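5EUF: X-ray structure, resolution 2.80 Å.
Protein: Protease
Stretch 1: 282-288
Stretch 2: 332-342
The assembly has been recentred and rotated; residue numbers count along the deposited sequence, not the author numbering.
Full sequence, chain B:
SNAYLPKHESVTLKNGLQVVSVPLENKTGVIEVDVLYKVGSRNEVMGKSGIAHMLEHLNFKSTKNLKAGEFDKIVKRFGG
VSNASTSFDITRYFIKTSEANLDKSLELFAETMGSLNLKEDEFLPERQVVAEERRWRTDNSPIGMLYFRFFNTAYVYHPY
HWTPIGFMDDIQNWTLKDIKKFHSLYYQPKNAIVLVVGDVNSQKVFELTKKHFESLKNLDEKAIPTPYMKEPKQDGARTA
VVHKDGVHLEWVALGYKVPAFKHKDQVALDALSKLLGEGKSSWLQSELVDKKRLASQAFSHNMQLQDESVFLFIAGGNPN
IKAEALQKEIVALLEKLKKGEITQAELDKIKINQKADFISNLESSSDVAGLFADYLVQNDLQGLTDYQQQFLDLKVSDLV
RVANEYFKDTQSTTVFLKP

Stretch 1 (282-288) SWLQSEL
Stretch 2 332-342: ALLEKLKKGEI

What fills the apolar centre of the contact? Trp283 and Leu333 do, and their CA atoms, 7.9 Å apart, set the register. Both CA-to-CB bonds point toward the opposing stretch. Trp283 is m at chi1 (-75°) with chi2 at 11°, and Leu333 is m,t; Trp283 CB lies 4.2 Å from Leu333 CD1. Leu333 CD1 also packs 3.7 Å from Leu284 CD2. Leu284, also m,t, starts sideways, but its end comes nearer. Further along, Leu337, buried and in the t,p rotamer, places its CB 3.9 Å from Trp283 CZ3. These contacts are purely van der Waals, and no hydrogen bond crosses between the stretches; the two together bury 326 Å².

How does the backbone present these side chains? Stretch 2 enters as part of a helix that began earlier in the chain, with phi/psi near -64/-40 from Ala332 to Leu337 and i to i+4 bonds such as Leu337 N to Leu333 O, 2.6 Å, and Lys338 N to Leu334 O, 2.7 Å. Lys336 and Leu337 therefore lie about one turn beyond Leu333, within reach of a single indole. From 283 to 287 and from 333 to 337, the two segments run in roughly opposite directions. In stretch 1, Ser282 (-68/168, chi1 p) precedes the turn into the helix and caps it: Gln285 N donates to Ser282 OG at 3.2 Å. Ser282 O receives both Ser286 N, 3.2 Å, and Ser286 OG, 2.8 Å. A wider pi-type turn spans 284-288, where Ser286 is at -86/15 and Glu287 at -130/-49.

What surrounds the rest of the indole? Its edge meets carbonyl oxygens near the ring plane: Trp283 CH2 is 3.4 Å from Glu341 O, and Trp283 CZ3 is 3.9 Å from Leu333 O. Aromatic C-H edges carry slight positive charge, so these oxygens are electrostatically suitable neighbours. The chain reaches Glu341 through a Schellman motif, with Gly340 N bonded to Leu337 O at 2.7 Å and Glu341 N weakly to Lys336 O at 3.5 Å. Gly340 has phi/psi 94/22, where a CB would jam against the preceding carbonyl oxygen.

Where does the contact turn polar? Lys336 extends with all four chi angles t, placing its NZ over the face of the Trp283 six-membered ring, 4.5 Å from the centroid and 8° off the normal. This cation-pi interaction sets the ammonium charge against the ring's electron cloud, while Lys336 CE lies 4.4 Å from Trp283 CH2. Glu287 (chi1 t, chi2 p) borders the leucine cluster through its aliphatic part, with Glu287 CG 4.4 Å from Leu333 CD2.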

# COMPACT_ATOMS: atom_id res chain seq x y z
N SER B 282 -10.20 23.03 25.55
CA SER B 282 -10.64 21.74 25.05
C SER B 282 -10.66 20.69 26.16
O SER B 282 -10.13 20.92 27.24
CB SER B 282 -9.75 21.27 23.90
OG SER B 282 -8.46 20.90 24.36
N TRP B 283 -11.27 19.55 25.88
CA TRP B 283 -11.33 18.46 26.84
C TRP B 283 -9.96 17.81 27.03
O TRP B 283 -9.57 17.50 28.15
CB TRP B 283 -12.36 17.41 26.42
CG TRP B 283 -13.79 17.84 26.63
CD1 TRP B 283 -14.23 19.08 26.95
CD2 TRP B 283 -14.95 17.00 26.56
NE1 TRP B 283 -15.60 19.08 27.07
CE2 TRP B 283 -16.07 17.82 26.84
CE3 TRP B 283 -15.16 15.65 26.28
CZ2 TRP B 283 -17.37 17.33 26.84
CZ3 TRP B 283 -16.46 15.16 26.28
CH2 TRP B 283 -17.54 16.00 26.56
N LEU B 284 -9.24 17.63 25.93
CA LEU B 284 -7.92 17.01 25.99
C LEU B 284 -6.92 17.87 26.75
O LEU B 284 -6.01 17.36 27.40
CB LEU B 284 -7.39 16.73 24.58
CG LEU B 284 -8.11 15.63 23.80
CD1 LEU B 284 -7.38 15.32 22.50
CD2 LEU B 284 -8.25 14.39 24.66
N GLN B 285 -7.09 19.19 26.68
CA GLN B 285 -6.19 20.10 27.36
C GLN B 285 -6.42 20.11 28.87
O GLN B 285 -5.51 19.84 29.65
CB GLN B 285 -6.34 21.52 26.81
CG GLN B 285 -5.18 21.98 25.93
CD GLN B 285 -3.89 22.17 26.71
OE1 GLN B 285 -3.91 22.35 27.94
NE2 GLN B 285 -2.76 22.15 26.01
N SER B 286 -7.65 20.42 29.28
CA SER B 286 -7.94 20.64 30.69
C SER B 286 -8.25 19.36 31.45
O SER B 286 -8.77 19.40 32.57
CB SER B 286 -9.11 21.63 30.83
OG SER B 286 -10.21 21.25 30.02
N GLU B 287 -7.93 18.21 30.86
CA GLU B 287 -8.12 16.93 31.54
C GLU B 287 -6.86 16.07 31.49
O GLU B 287 -6.41 15.55 32.51
CB GLU B 287 -9.30 16.17 30.94
CG GLU B 287 -9.80 15.02 31.79
CD GLU B 287 -10.56 15.48 33.02
OE1 GLU B 287 -10.98 16.66 33.06
OE2 GLU B 287 -10.74 14.67 33.95
N LEU B 288 -6.29 15.92 30.30
CA LEU B 288 -5.05 15.17 30.14
C LEU B 288 -3.84 15.99 30.53
O LEU B 288 -3.03 15.57 31.36
CB LEU B 288 -4.89 14.69 28.69
CG LEU B 288 -5.75 13.50 28.26
CD1 LEU B 288 -5.46 13.12 26.82
CD2 LEU B 288 -5.51 12.33 29.19
N ALA B 332 -12.18 7.11 27.37
CA ALA B 332 -13.07 7.43 28.49
C ALA B 332 -13.79 8.76 28.27
O ALA B 332 -14.94 8.93 28.68
CB ALA B 332 -12.29 7.46 29.79
N LEU B 333 -13.11 9.70 27.62
CA LEU B 333 -13.73 10.96 27.25
C LEU B 333 -14.78 10.75 26.16
O LEU B 333 -15.88 11.28 26.23
CB LEU B 333 -12.68 11.97 26.78
CG LEU B 333 -11.76 12.55 27.85
CD1 LEU B 333 -10.83 13.59 27.25
CD2 LEU B 333 -12.59 13.16 28.97
N LEU B 334 -14.41 9.96 25.15
CA LEU B 334 -15.30 9.67 24.03
C LEU B 334 -16.54 8.92 24.49
O LEU B 334 -17.64 9.13 23.96
CB LEU B 334 -14.57 8.87 22.95
CG LEU B 334 -13.38 9.58 22.29
CD1 LEU B 334 -12.88 8.78 21.10
CD2 LEU B 334 -13.75 11.00 21.89
N GLU B 335 -16.37 8.03 25.46
CA GLU B 335 -17.51 7.31 26.04
C GLU B 335 -18.38 8.30 26.80
O GLU B 335 -19.61 8.27 26.69
CB GLU B 335 -17.04 6.18 26.96
CG GLU B 335 -16.36 5.03 26.23
CD GLU B 335 -15.71 4.03 27.18
OE1 GLU B 335 -15.19 3.00 26.70
OE2 GLU B 335 -15.74 4.27 28.40
N LYS B 336 -17.74 9.18 27.56
CA LYS B 336 -18.43 10.26 28.26
C LYS B 336 -19.15 11.17 27.26
O LYS B 336 -20.28 11.60 27.50
CB LYS B 336 -17.44 11.07 29.10
CG LYS B 336 -18.03 12.33 29.70
CD LYS B 336 -16.95 13.26 30.24
CE LYS B 336 -17.54 14.59 30.68
NZ LYS B 336 -16.49 15.60 31.00
N LEU B 337 -18.49 11.45 26.15
CA LEU B 337 -19.08 12.22 25.07
C LEU B 337 -20.29 11.50 24.46
O LEU B 337 -21.36 12.08 24.33
CB LEU B 337 -18.05 12.51 23.98
CG LEU B 337 -18.59 13.01 22.64
CD1 LEU B 337 -19.29 14.35 22.80
CD2 LEU B 337 -17.48 13.12 21.61
N LYS B 338 -20.10 10.23 24.11
CA LYS B 338 -21.16 9.45 23.48
C LYS B 338 -22.37 9.27 24.40
O LYS B 338 -23.47 8.98 23.93
CB LYS B 338 -20.62 8.09 23.04
CG LYS B 338 -19.76 8.16 21.79
CD LYS B 338 -19.41 6.78 21.25
CE LYS B 338 -18.40 6.07 22.14
NZ LYS B 338 -17.98 4.77 21.55
N LYS B 339 -22.16 9.44 25.70
CA LYS B 339 -23.27 9.41 26.66
C LYS B 339 -24.11 10.68 26.53
O LYS B 339 -25.22 10.75 27.05
CB LYS B 339 -22.76 9.25 28.09
CG LYS B 339 -22.31 7.83 28.44
CD LYS B 339 -21.78 7.76 29.87
CE LYS B 339 -21.36 6.34 30.24
NZ LYS B 339 -22.52 5.41 30.36
N GLY B 340 -23.57 11.68 25.84
CA GLY B 340 -24.29 12.92 25.59
C GLY B 340 -24.00 14.00 26.62
O GLY B 340 -24.80 14.92 26.79
N GLU B 341 -22.87 13.89 27.29
CA GLU B 341 -22.52 14.84 28.34
C GLU B 341 -21.82 16.07 27.78
O GLU B 341 -20.61 16.26 27.96
CB GLU B 341 -21.64 14.18 29.40
CG GLU B 341 -22.37 13.11 30.21
CD GLU B 341 -21.55 12.61 31.39
OE1 GLU B 341 -21.99 11.65 32.06
OE2 GLU B 341 -20.48 13.19 31.65
N ILE B 342 -22.58 16.91 27.09
CA ILE B 342 -22.11 18.22 26.66
C ILE B 342 -23.02 19.31 27.21
O ILE B 342 -24.22 19.33 26.92
CB ILE B 342 -22.06 18.35 25.14
CG1 ILE B 342 -21.44 17.11 24.50
CG2 ILE B 342 -21.29 19.60 24.74
CD1 ILE B 342 -21.51 17.12 22.99